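Long-range contacts in probable 2-phosphosulfolactate phosphatase (Clostridium acetobutylicum, PDB 1VR0), which probably catalyses the magnesium-dependent hydrolysis of (2R)-O-phospho-3-sulfolactate to (2R)-3-sulfolactate and phosphate: residues V36-L40 with D166-S171; G133-N137 with Y228-K232. One frame throughout, in Å; residues are numbered along the deposited sequence.

Contact 1 of 2, residues V36-L40 with D166-S171. With MG (magnesium ion), chain D; 3SL ((2R)-3-sulfolactic acid), chain E.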
loop_
_atom_site.group_PDB
_atom_site.type_symbol
_atom_site.label_atom_id
_atom_site.label_comp_id
_atom_site.label_asym_id
_atom_site.label_seq_id
_atom_site.Cartn_x
_atom_site.Cartn_y
_atom_site.Cartn_z
ATOM N N VAL A 36 -9.452 5.939 -11.320
ATOM C CA VAL A 36 -8.780 6.902 -10.472
ATOM C C VAL A 36 -9.725 7.372 -9.357
ATOM O O VAL A 36 -10.887 7.736 -9.605
ATOM C CB VAL A 36 -8.251 8.074 -11.275
ATOM C CG1 VAL A 36 -7.595 9.056 -10.352
ATOM C CG2 VAL A 36 -7.256 7.595 -12.334
ATOM N N ILE A 37 -9.215 7.363 -8.128
ATOM C CA ILE A 37 -9.993 7.780 -6.962
ATOM C C ILE A 37 -9.303 8.874 -6.146
ATOM O O ILE A 37 -8.175 8.719 -5.701
ATOM C CB ILE A 37 -10.340 6.555 -6.099
ATOM C CG1 ILE A 37 -11.283 5.648 -6.902
ATOM C CG2 ILE A 37 -11.053 6.947 -4.836
ATOM C CD1 ILE A 37 -11.386 4.266 -6.346
ATOM N N ASP A 38 -9.992 9.996 -5.990
ATOM C CA ASP A 38 -9.596 11.044 -5.026
ATOM C C ASP A 38 -10.907 11.565 -4.403
ATOM O O ASP A 38 -11.387 12.640 -4.750
ATOM C CB ASP A 38 -8.811 12.166 -5.734
ATOM C CG ASP A 38 -8.205 13.166 -4.769
ATOM O OD1 ASP A 38 -7.645 12.737 -3.755
ATOM O OD2 ASP A 38 -8.248 14.398 -4.999
HETATM N N MSE A 39 -11.511 10.796 -3.505
HETATM C CA MSE A 39 -12.909 11.067 -3.135
HETATM C C MSE A 39 -13.099 12.352 -2.336
HETATM O O MSE A 39 -14.201 12.948 -2.341
HETATM C CB MSE A 39 -13.537 9.887 -2.393
HETATM C CG MSE A 39 -12.813 9.517 -1.139
HETATM SE SE MSE A 39 -13.943 8.590 0.194
HETATM C CE MSE A 39 -15.417 9.878 0.305
ATOM N N LEU A 40 -12.042 12.781 -1.656
ATOM C CA LEU A 40 -12.108 14.024 -0.892
ATOM C C LEU A 40 -11.026 14.917 -1.415
ATOM O O LEU A 40 -9.971 15.030 -0.758
ATOM C CB LEU A 40 -11.891 13.761 0.605
ATOM C CG LEU A 40 -13.105 13.101 1.259
ATOM C CD1 LEU A 40 -12.829 12.651 2.713
ATOM C CD2 LEU A 40 -14.316 13.993 1.220
ATOM N N ASP A 166 -9.361 7.241 3.038
ATOM C CA ASP A 166 -10.561 7.616 2.237
ATOM C C ASP A 166 -10.513 6.943 0.856
ATOM O O ASP A 166 -11.464 6.260 0.443
ATOM C CB ASP A 166 -10.722 9.154 2.095
ATOM C CG ASP A 166 -9.435 9.864 1.669
ATOM O OD1 ASP A 166 -8.333 9.284 1.734
ATOM O OD2 ASP A 166 -9.513 11.030 1.274
ATOM N N ASP A 167 -9.405 7.103 0.142
ATOM C CA ASP A 167 -9.341 6.554 -1.201
ATOM C C ASP A 167 -9.364 5.018 -1.141
ATOM O O ASP A 167 -9.898 4.375 -2.006
ATOM C CB ASP A 167 -8.106 7.089 -1.969
ATOM C CG ASP A 167 -8.209 8.600 -2.258
ATOM O OD1 ASP A 167 -9.338 9.082 -2.361
ATOM O OD2 ASP A 167 -7.194 9.310 -2.379
ATOM N N PHE A 168 -8.797 4.447 -0.096
ATOM C CA PHE A 168 -8.666 3.013 0.033
ATOM C C PHE A 168 -10.022 2.367 0.284
ATOM O O PHE A 168 -10.360 1.360 -0.351
ATOM C CB PHE A 168 -7.709 2.708 1.178
ATOM C CG PHE A 168 -7.224 1.261 1.253
ATOM C CD1 PHE A 168 -6.337 0.760 0.315
ATOM C CD2 PHE A 168 -7.590 0.438 2.318
ATOM C CE1 PHE A 168 -5.865 -0.560 0.403
ATOM C CE2 PHE A 168 -7.115 -0.864 2.404
ATOM C CZ PHE A 168 -6.243 -1.358 1.446
ATOM N N ILE A 169 -10.821 2.936 1.192
ATOM C CA ILE A 169 -12.114 2.336 1.487
ATOM C C ILE A 169 -13.045 2.491 0.294
ATOM O O ILE A 169 -13.878 1.626 0.013
ATOM C CB ILE A 169 -12.745 2.892 2.783
ATOM C CG1 ILE A 169 -13.977 2.048 3.176
ATOM C CG2 ILE A 169 -13.101 4.355 2.673
ATOM C CD1 ILE A 169 -14.424 2.226 4.657
ATOM N N CYS A 170 -12.904 3.612 -0.406
ATOM C CA CYS A 170 -13.696 3.870 -1.590
ATOM C C CYS A 170 -13.342 2.848 -2.657
ATOM O O CYS A 170 -14.229 2.344 -3.309
ATOM C CB CYS A 170 -13.434 5.275 -2.098
ATOM S SG CYS A 170 -14.494 5.691 -3.507
ATOM N N SER A 171 -12.050 2.517 -2.793
ATOM C CA SER A 171 -11.639 1.410 -3.672
ATOM C C SER A 171 -12.339 0.122 -3.310
ATOM O O SER A 171 -12.822 -0.593 -4.162
ATOM C CB SER A 171 -10.162 1.135 -3.580
ATOM O OG SER A 171 -9.391 2.285 -3.867
HETATM MG MG MG D . -7.054 11.644 -1.996
HETATM O O11 3SL E . -4.977 18.798 0.935
HETATM C C1 3SL E . -6.200 19.028 0.852
HETATM O O12 3SL E . -6.940 19.369 1.810
HETATM C C2 3SL E . -6.799 18.877 -0.495
HETATM O O2 3SL E . -6.210 17.723 -1.087
HETATM C C3 3SL E . -8.301 18.770 -0.321
HETATM S S 3SL E . -9.059 18.348 -1.737
HETATM O O3S 3SL E . -9.637 19.547 -2.369
HETATM O O1S 3SL E . -8.255 17.441 -2.626
HETATM O O2S 3SL E . -10.274 17.609 -1.372
HETATM O O HOH W 1 -9.507 11.595 -1.338
HETATM O O HOH W 2 -6.975 12.257 0.403
#
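Asp38 and Asp167 reach the same magnesium ion, one from the turn just past the C-terminal end of parallel strand 33-37, the other from the first turn of helix 165-181. Asp38 binds it through OD1 at 2.1 Å and Asp167 through OD2 at 2.4 Å, their carboxylate planes 60° apart. Asp38 directs its CB away from the helix, but with CG anti to the backbone N (chi1 -172°) its carboxylate turns toward the metal. Met39 N donates to the other oxygen of Asp167, OD1, over 3.0 Å, nearly along the C-O axis, at an N-H...O angle of 154°. The metal-bound water 1 donates to that OD1 and, over 2.7 Å, to Asp166 OD2, while accepting from Leu40 N. Three links thus fix the rotation of the Asp167 carboxylate, and Asp166 acts in the second shell, its OD1 hydrogen-bonded to Ser164 OG. Met39, present as selenomethionine, has its CG between the backbone N and the carbonyl carbon, which brings SE to 3.4 Å from Asp166 O and beside Cys170 CB. Ile37 splits its branches along the helix: CG2 rests 3.9 Å from Cys170 SG, and CD1 reaches Ser171 OG at 3.7 Å. Gly158 O completes the protein ligands of the metal, and Leu40 belongs to the sulfolactate pocket, where His213 NE2 hydrogen-bonds its carbonyl. The metal thus sits at the C-terminal edge of the sheet, where alpha/beta enzymes commonly have their active sites. Strand 33-37 runs between strands 152-156 and 129-133, helix 165-181 packing across Ile37 and helix 205-208 covering Leu40 and Asp166.

Contact 2 of 2, residues G133-N137 with Y228-K232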
loop_
_atom_site.group_PDB
_atom_site.type_symbol
_atom_site.label_atom_id
_atom_site.label_comp_id
_atom_site.label_asym_id
_atom_site.label_seq_id
_atom_site.Cartn_x
_atom_site.Cartn_y
_atom_site.Cartn_z
ATOM N N GLY A 133 -13.663 7.596 -10.599
ATOM C CA GLY A 133 -14.516 6.972 -9.610
ATOM C C GLY A 133 -14.549 7.676 -8.279
ATOM O O GLY A 133 -13.630 8.401 -7.903
ATOM N N SER A 134 -15.642 7.452 -7.567
ATOM C CA SER A 134 -15.890 8.098 -6.281
ATOM C C SER A 134 -16.952 7.272 -5.613
ATOM O O SER A 134 -17.542 6.372 -6.247
ATOM C CB SER A 134 -16.398 9.526 -6.508
ATOM O OG SER A 134 -17.644 9.553 -7.228
ATOM N N VAL A 135 -17.261 7.599 -4.368
ATOM C CA VAL A 135 -18.410 6.952 -3.706
ATOM C C VAL A 135 -19.699 7.232 -4.463
ATOM O O VAL A 135 -20.570 6.365 -4.586
ATOM C CB VAL A 135 -18.555 7.397 -2.213
ATOM C CG1 VAL A 135 -19.689 6.653 -1.512
ATOM C CG2 VAL A 135 -17.290 7.127 -1.478
ATOM N N LEU A 136 -19.808 8.451 -4.966
ATOM C CA LEU A 136 -21.038 8.921 -5.610
ATOM C C LEU A 136 -21.417 8.097 -6.826
ATOM O O LEU A 136 -22.592 7.907 -7.071
ATOM C CB LEU A 136 -20.868 10.370 -6.056
ATOM C CG LEU A 136 -20.523 11.392 -4.988
ATOM C CD1 LEU A 136 -19.930 12.633 -5.648
ATOM C CD2 LEU A 136 -21.761 11.699 -4.176
ATOM N N ASN A 137 -20.428 7.638 -7.600
ATOM C CA ASN A 137 -20.704 6.824 -8.790
ATOM C C ASN A 137 -20.119 5.410 -8.747
ATOM O O ASN A 137 -19.931 4.775 -9.785
ATOM C CB ASN A 137 -20.280 7.564 -10.067
ATOM C CG ASN A 137 -18.783 7.656 -10.236
ATOM O OD1 ASN A 137 -18.034 7.420 -9.303
ATOM N ND2 ASN A 137 -18.344 7.991 -11.437
ATOM N N TYR A 228 -21.383 14.852 1.883
ATOM C CA TYR A 228 -21.843 14.713 0.523
ATOM C C TYR A 228 -21.034 13.628 -0.209
ATOM O O TYR A 228 -21.605 12.736 -0.830
ATOM C CB TYR A 228 -21.755 16.072 -0.200
ATOM C CG TYR A 228 -22.019 15.966 -1.665
ATOM C CD1 TYR A 228 -23.321 15.942 -2.148
ATOM C CD2 TYR A 228 -20.982 15.816 -2.571
ATOM C CE1 TYR A 228 -23.586 15.807 -3.508
ATOM C CE2 TYR A 228 -21.234 15.675 -3.935
ATOM C CZ TYR A 228 -22.540 15.683 -4.391
ATOM O OH TYR A 228 -22.820 15.568 -5.728
ATOM N N CYS A 229 -19.711 13.703 -0.113
ATOM C CA CYS A 229 -18.828 12.736 -0.778
ATOM C C CYS A 229 -18.935 11.300 -0.267
ATOM O O CYS A 229 -18.452 10.374 -0.922
ATOM C CB CYS A 229 -17.375 13.189 -0.686
ATOM S SG CYS A 229 -17.076 14.757 -1.547
ATOM N N CYS A 230 -19.559 11.118 0.884
ATOM C CA CYS A 230 -19.831 9.784 1.386
ATOM C C CYS A 230 -21.161 9.199 0.923
ATOM O O CYS A 230 -21.484 8.083 1.286
ATOM C CB CYS A 230 -19.808 9.820 2.900
ATOM S SG CYS A 230 -18.161 10.078 3.534
ATOM N N LYS A 231 -21.950 9.951 0.156
ATOM C CA LYS A 231 -23.223 9.443 -0.346
ATOM C C LYS A 231 -23.012 8.440 -1.488
ATOM O O LYS A 231 -22.309 8.700 -2.462
ATOM C CB LYS A 231 -24.140 10.603 -0.760
ATOM C CG LYS A 231 -24.354 11.603 0.382
ATOM C CD LYS A 231 -25.799 11.970 0.677
ATOM C CE LYS A 231 -26.020 12.057 2.242
ATOM N NZ LYS A 231 -27.463 12.092 2.707
ATOM N N LYS A 232 -23.617 7.275 -1.338
ATOM C CA LYS A 232 -23.485 6.180 -2.307
ATOM C C LYS A 232 -24.380 6.356 -3.519
ATOM O O LYS A 232 -25.524 6.735 -3.379
ATOM C CB LYS A 232 -23.847 4.820 -1.650
ATOM C CG LYS A 232 -22.831 4.302 -0.620
ATOM C CD LYS A 232 -23.314 3.031 0.062
ATOM C CE LYS A 232 -22.185 2.334 0.756
ATOM N NZ LYS A 232 -22.728 1.317 1.685
HETATM O O HOH W 3 -17.388 10.343 -3.398
#
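The CA atoms of Leu136 and Lys232, the closest CA pair across the segments, lie 4.9 Å apart, yet no direct hydrogen bond joins the two; one CA-H...O contact runs from Leu136 CA to Lys231 O, 3.4 Å long. Val135 faces a row of carbonyls where the helix gives way to loop. Its CB sits 3.2 Å from Cys229 O, and CG1, held anti to the backbone N (chi1 -176°), extends to the carbonyls of Cys230 and Lys231. Water 3 bridges the gap, donating to Cys229 O at 2.7 Å and accepting a weak bond from Val135 N. The loop 133-137 is the link of a beta-alpha unit, leading from parallel strand 129-133 into helix 138-148, and it meets the chain just as helix 223-229 ends. Leu136 crosses Tyr228 at about a right angle: CD1 touches CE2 at 3.7 Å, while CD2 lies over one ring face, 3.9 Å above the plane and offset toward the rim. Beyond this apolar patch Tyr228 OH is hydrogen-bonded to Thr48 OG1 of helix 42-51, and the extended Lys232 carries its NZ to hydrogen bonds with Glu202 O and Tyr198 OH, its CG lying 4.0 Å from Val135 CG1.

Contacts 1 and 2 are close neighbours, their centres 9 Å apart, and illustrate how a metal site and the packing behind it share one sheet. Their segments alternate along the chain: 36-40, 133-137, 166-171, then 228-232. Strands 33-37 and 129-133 lie side by side in the seven-stranded mixed sheet, joined where Val36 O meets Gly133 N at 3.0 Å, a probable hydrogen bond. Packing continues beyond the strands, with Met39 CE 3.3 Å from Cys229 O and Cys170 SG against the backbone of Ser134 and Val135. Contact 1 holds the magnesium; contact 2 lies further from the chain centre, where the loop after strand 129-133 meets the end of helix 223-229.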